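SVS_variant_AS1 (Streptomyces sp. CWA1, PDB 6TJA) probably cyclises geranylgeranyl diphosphate to the diterpene spiroviolene in a metal-dependent reaction, as an engineered reconstructed ancestor of a bacterial terpene synthase. Local coordinates at residues D9-L17 / L330-D338. Residues are numbered along the deposited sequence; the frame is centred on the assembly and turned at random.
Sequences DLPPIYCPL and LTWAESPSD
Tyr14 and Pro336 pack side by side where two surface loops of the all-helical class I terpene synthase fold cross, one (9-17) ahead of helix 25-38, the other (330-338) beyond helix 289-309. With CG anti to the backbone N (chi1 -176°), Tyr14 lays its ring along 335-336. Its CB meets Ala333 CB at 4.2 Å, CG faces Pro336 N and CA, and CD1 comes 3.4 Å from Ser335 C. CD2 and CE2 rest against Pro336 CB, CE1 has Glu334 O near the ring plane, and CZ and, at the tip, OH lie 3.7 and 4.0 Å from Pro336 CD. That CD is 3.9 Å from the ring centroid, 20° off its normal, a CH-pi contact; Pro16 CD sits over the opposite face. A leucine in place of Tyr14 would probably leave Pro336 CD without its CH-pi partner and open a gap toward Pro16. Trp332 turns its CE3-CZ3 edge to 9-17, CE3 3.4 Å from Ile13 O near the ring plane, CZ3 against Ile13 CB and Cys15 CB; Arg303 makes a cation-pi contact with this indole. Ala333 N donates to Ile13 O from above the carbonyl plane (3.0 Å, N-H...O 147°), and one water accepts from Cys15 N and donates to Ala333 O at 2.7 Å.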
loop_
_atom_site.group_PDB
_atom_site.type_symbol
_atom_site.label_atom_id
_atom_site.label_comp_id
_atom_site.label_asym_id
_atom_site.label_seq_id
_atom_site.Cartn_x
_atom_site.Cartn_y
_atom_site.Cartn_z
ATOM N N ASP A 9 37.266 7.076 -4.913
ATOM C CA ASP A 9 37.395 6.560 -6.320
ATOM C C ASP A 9 36.001 6.190 -6.863
ATOM O O ASP A 9 35.564 5.037 -6.664
ATOM C CB ASP A 9 38.379 5.387 -6.388
ATOM C CG ASP A 9 39.844 5.800 -6.379
ATOM O OD1 ASP A 9 40.149 6.902 -5.863
ATOM O OD2 ASP A 9 40.669 5.017 -6.897
ATOM N N LEU A 10 35.368 7.132 -7.573
ATOM C CA LEU A 10 33.920 7.160 -7.928
ATOM C C LEU A 10 33.783 7.239 -9.451
ATOM O O LEU A 10 34.003 8.301 -10.035
ATOM C CB LEU A 10 33.270 8.375 -7.241
ATOM C CG LEU A 10 34.018 9.719 -7.340
ATOM C CD1 LEU A 10 33.056 10.899 -7.419
ATOM C CD2 LEU A 10 34.988 9.927 -6.178
ATOM N N PRO A 11 33.392 6.151 -10.159
ATOM C CA PRO A 11 33.275 6.205 -11.620
ATOM C C PRO A 11 32.128 7.130 -12.037
ATOM O O PRO A 11 31.171 7.305 -11.280
ATOM C CB PRO A 11 33.042 4.733 -12.021
ATOM C CG PRO A 11 32.406 4.093 -10.795
ATOM C CD PRO A 11 32.967 4.852 -9.606
ATOM N N PRO A 12 32.167 7.768 -13.233
ATOM C CA PRO A 12 31.070 8.634 -13.665
ATOM C C PRO A 12 29.831 7.769 -13.964
ATOM O O PRO A 12 29.980 6.586 -14.195
ATOM C CB PRO A 12 31.622 9.373 -14.898
ATOM C CG PRO A 12 32.704 8.453 -15.441
ATOM C CD PRO A 12 33.203 7.628 -14.266
ATOM N N ILE A 13 28.642 8.366 -13.895
ATOM C CA ILE A 13 27.330 7.670 -14.020
ATOM C C ILE A 13 27.030 7.407 -15.503
ATOM O O ILE A 13 27.164 8.372 -16.304
ATOM C CB ILE A 13 26.230 8.520 -13.362
ATOM C CG1 ILE A 13 26.592 8.845 -11.911
ATOM C CG2 ILE A 13 24.870 7.831 -13.475
ATOM C CD1 ILE A 13 25.663 9.848 -11.257
ATOM N N TYR A 14 26.663 6.162 -15.854
ATOM C CA TYR A 14 26.045 5.779 -17.155
ATOM C C TYR A 14 24.589 6.267 -17.139
ATOM O O TYR A 14 23.806 5.791 -16.318
ATOM C CB TYR A 14 26.111 4.261 -17.400
ATOM C CG TYR A 14 25.581 3.842 -18.749
ATOM C CD1 TYR A 14 26.137 4.363 -19.905
ATOM C CD2 TYR A 14 24.493 2.985 -18.891
ATOM C CE1 TYR A 14 25.652 4.031 -21.161
ATOM C CE2 TYR A 14 23.987 2.652 -20.147
ATOM C CZ TYR A 14 24.576 3.174 -21.287
ATOM O OH TYR A 14 24.136 2.889 -22.557
ATOM N N CYS A 15 24.235 7.260 -17.945
ATOM C CA CYS A 15 22.837 7.759 -17.998
ATOM C C CYS A 15 22.551 8.444 -19.325
ATOM O O CYS A 15 22.348 9.663 -19.365
ATOM C CB CYS A 15 22.520 8.723 -16.866
ATOM S SG CYS A 15 20.738 8.819 -16.543
ATOM N N PRO A 16 22.460 7.664 -20.378
ATOM C CA PRO A 16 22.179 8.225 -21.687
ATOM C C PRO A 16 20.696 8.473 -21.860
ATOM O O PRO A 16 20.108 7.885 -22.695
ATOM C CB PRO A 16 22.670 7.142 -22.618
ATOM C CG PRO A 16 22.468 5.902 -21.852
ATOM C CD PRO A 16 22.715 6.223 -20.436
ATOM N N LEU A 17 20.137 9.353 -21.066
ATOM C CA LEU A 17 18.749 9.679 -21.098
ATOM C C LEU A 17 18.550 11.187 -21.238
ATOM O O LEU A 17 19.414 11.958 -20.985
ATOM C CB LEU A 17 18.084 9.165 -19.834
ATOM C CG LEU A 17 17.412 7.802 -19.721
ATOM C CD1 LEU A 17 18.117 6.722 -20.462
ATOM C CD2 LEU A 17 17.252 7.364 -18.299
ATOM N N LEU A 330 29.023 18.679 -16.431
ATOM C CA LEU A 330 29.038 17.307 -15.856
ATOM C C LEU A 330 29.651 16.349 -16.882
ATOM O O LEU A 330 29.389 16.525 -18.102
ATOM C CB LEU A 330 27.611 16.868 -15.520
ATOM C CG LEU A 330 26.868 17.705 -14.481
ATOM C CD1 LEU A 330 25.452 17.188 -14.315
ATOM C CD2 LEU A 330 27.600 17.726 -13.142
ATOM N N THR A 331 30.430 15.376 -16.401
ATOM C CA THR A 331 30.915 14.203 -17.178
ATOM C C THR A 331 29.995 13.005 -16.888
ATOM O O THR A 331 29.685 12.742 -15.720
ATOM C CB THR A 331 32.397 13.914 -16.893
ATOM O OG1 THR A 331 32.583 13.776 -15.481
ATOM C CG2 THR A 331 33.315 14.995 -17.428
ATOM N N TRP A 332 29.581 12.315 -17.941
ATOM C CA TRP A 332 28.858 11.022 -17.893
ATOM C C TRP A 332 29.695 9.914 -18.530
ATOM O O TRP A 332 30.406 10.223 -19.493
ATOM C CB TRP A 332 27.533 11.166 -18.623
ATOM C CG TRP A 332 26.735 12.299 -18.078
ATOM C CD1 TRP A 332 26.772 13.590 -18.509
ATOM C CD2 TRP A 332 25.803 12.247 -16.984
ATOM N NE1 TRP A 332 25.925 14.347 -17.752
ATOM C CE2 TRP A 332 25.308 13.557 -16.818
ATOM C CE3 TRP A 332 25.313 11.231 -16.157
ATOM C CZ2 TRP A 332 24.358 13.877 -15.846
ATOM C CZ3 TRP A 332 24.390 11.549 -15.187
ATOM C CH2 TRP A 332 23.915 12.853 -15.034
ATOM N N ALA A 333 29.534 8.673 -18.043
ATOM C CA ALA A 333 30.061 7.436 -18.668
ATOM C C ALA A 333 29.352 7.247 -20.004
ATOM O O ALA A 333 28.121 7.367 -20.020
ATOM C CB ALA A 333 29.851 6.229 -17.780
ATOM N N GLU A 334 30.103 6.898 -21.043
ATOM C CA GLU A 334 29.592 6.694 -22.417
ATOM C C GLU A 334 29.082 5.254 -22.569
ATOM O O GLU A 334 28.137 5.044 -23.358
ATOM C CB GLU A 334 30.711 7.041 -23.402
ATOM C CG GLU A 334 30.299 6.956 -24.856
ATOM C CD GLU A 334 31.437 7.297 -25.800
ATOM O OE1 GLU A 334 32.393 7.980 -25.345
ATOM O OE2 GLU A 334 31.372 6.872 -26.980
ATOM N N SER A 335 29.663 4.303 -21.836
ATOM C CA SER A 335 29.311 2.854 -21.880
ATOM C C SER A 335 28.893 2.375 -20.497
ATOM O O SER A 335 29.374 2.900 -19.491
ATOM C CB SER A 335 30.479 2.024 -22.361
ATOM O OG SER A 335 31.116 2.622 -23.477
ATOM N N PRO A 336 28.035 1.327 -20.403
ATOM C CA PRO A 336 27.766 0.654 -19.129
ATOM C C PRO A 336 28.987 -0.166 -18.670
ATOM O O PRO A 336 29.752 -0.569 -19.487
ATOM C CB PRO A 336 26.560 -0.251 -19.454
ATOM C CG PRO A 336 26.752 -0.573 -20.915
ATOM C CD PRO A 336 27.298 0.707 -21.519
ATOM N N SER A 337 29.143 -0.373 -17.370
ATOM C CA SER A 337 30.284 -1.108 -16.770
ATOM C C SER A 337 30.026 -2.620 -16.860
ATOM O O SER A 337 30.933 -3.399 -16.626
ATOM C CB SER A 337 30.487 -0.655 -15.362
ATOM O OG SER A 337 29.279 -0.801 -14.620
ATOM N N ASP A 338 28.807 -3.014 -17.207
ATOM C CA ASP A 338 28.412 -4.434 -17.318
ATOM C C ASP A 338 27.265 -4.482 -18.325
ATOM O O ASP A 338 26.326 -3.685 -18.151
ATOM C CB ASP A 338 28.043 -4.984 -15.932
ATOM C CG ASP A 338 27.546 -6.422 -15.920
ATOM O OD1 ASP A 338 27.845 -7.142 -16.877
ATOM O OD2 ASP A 338 26.851 -6.806 -14.957
HETATM O O HOH W 1 25.633 8.469 -19.805
#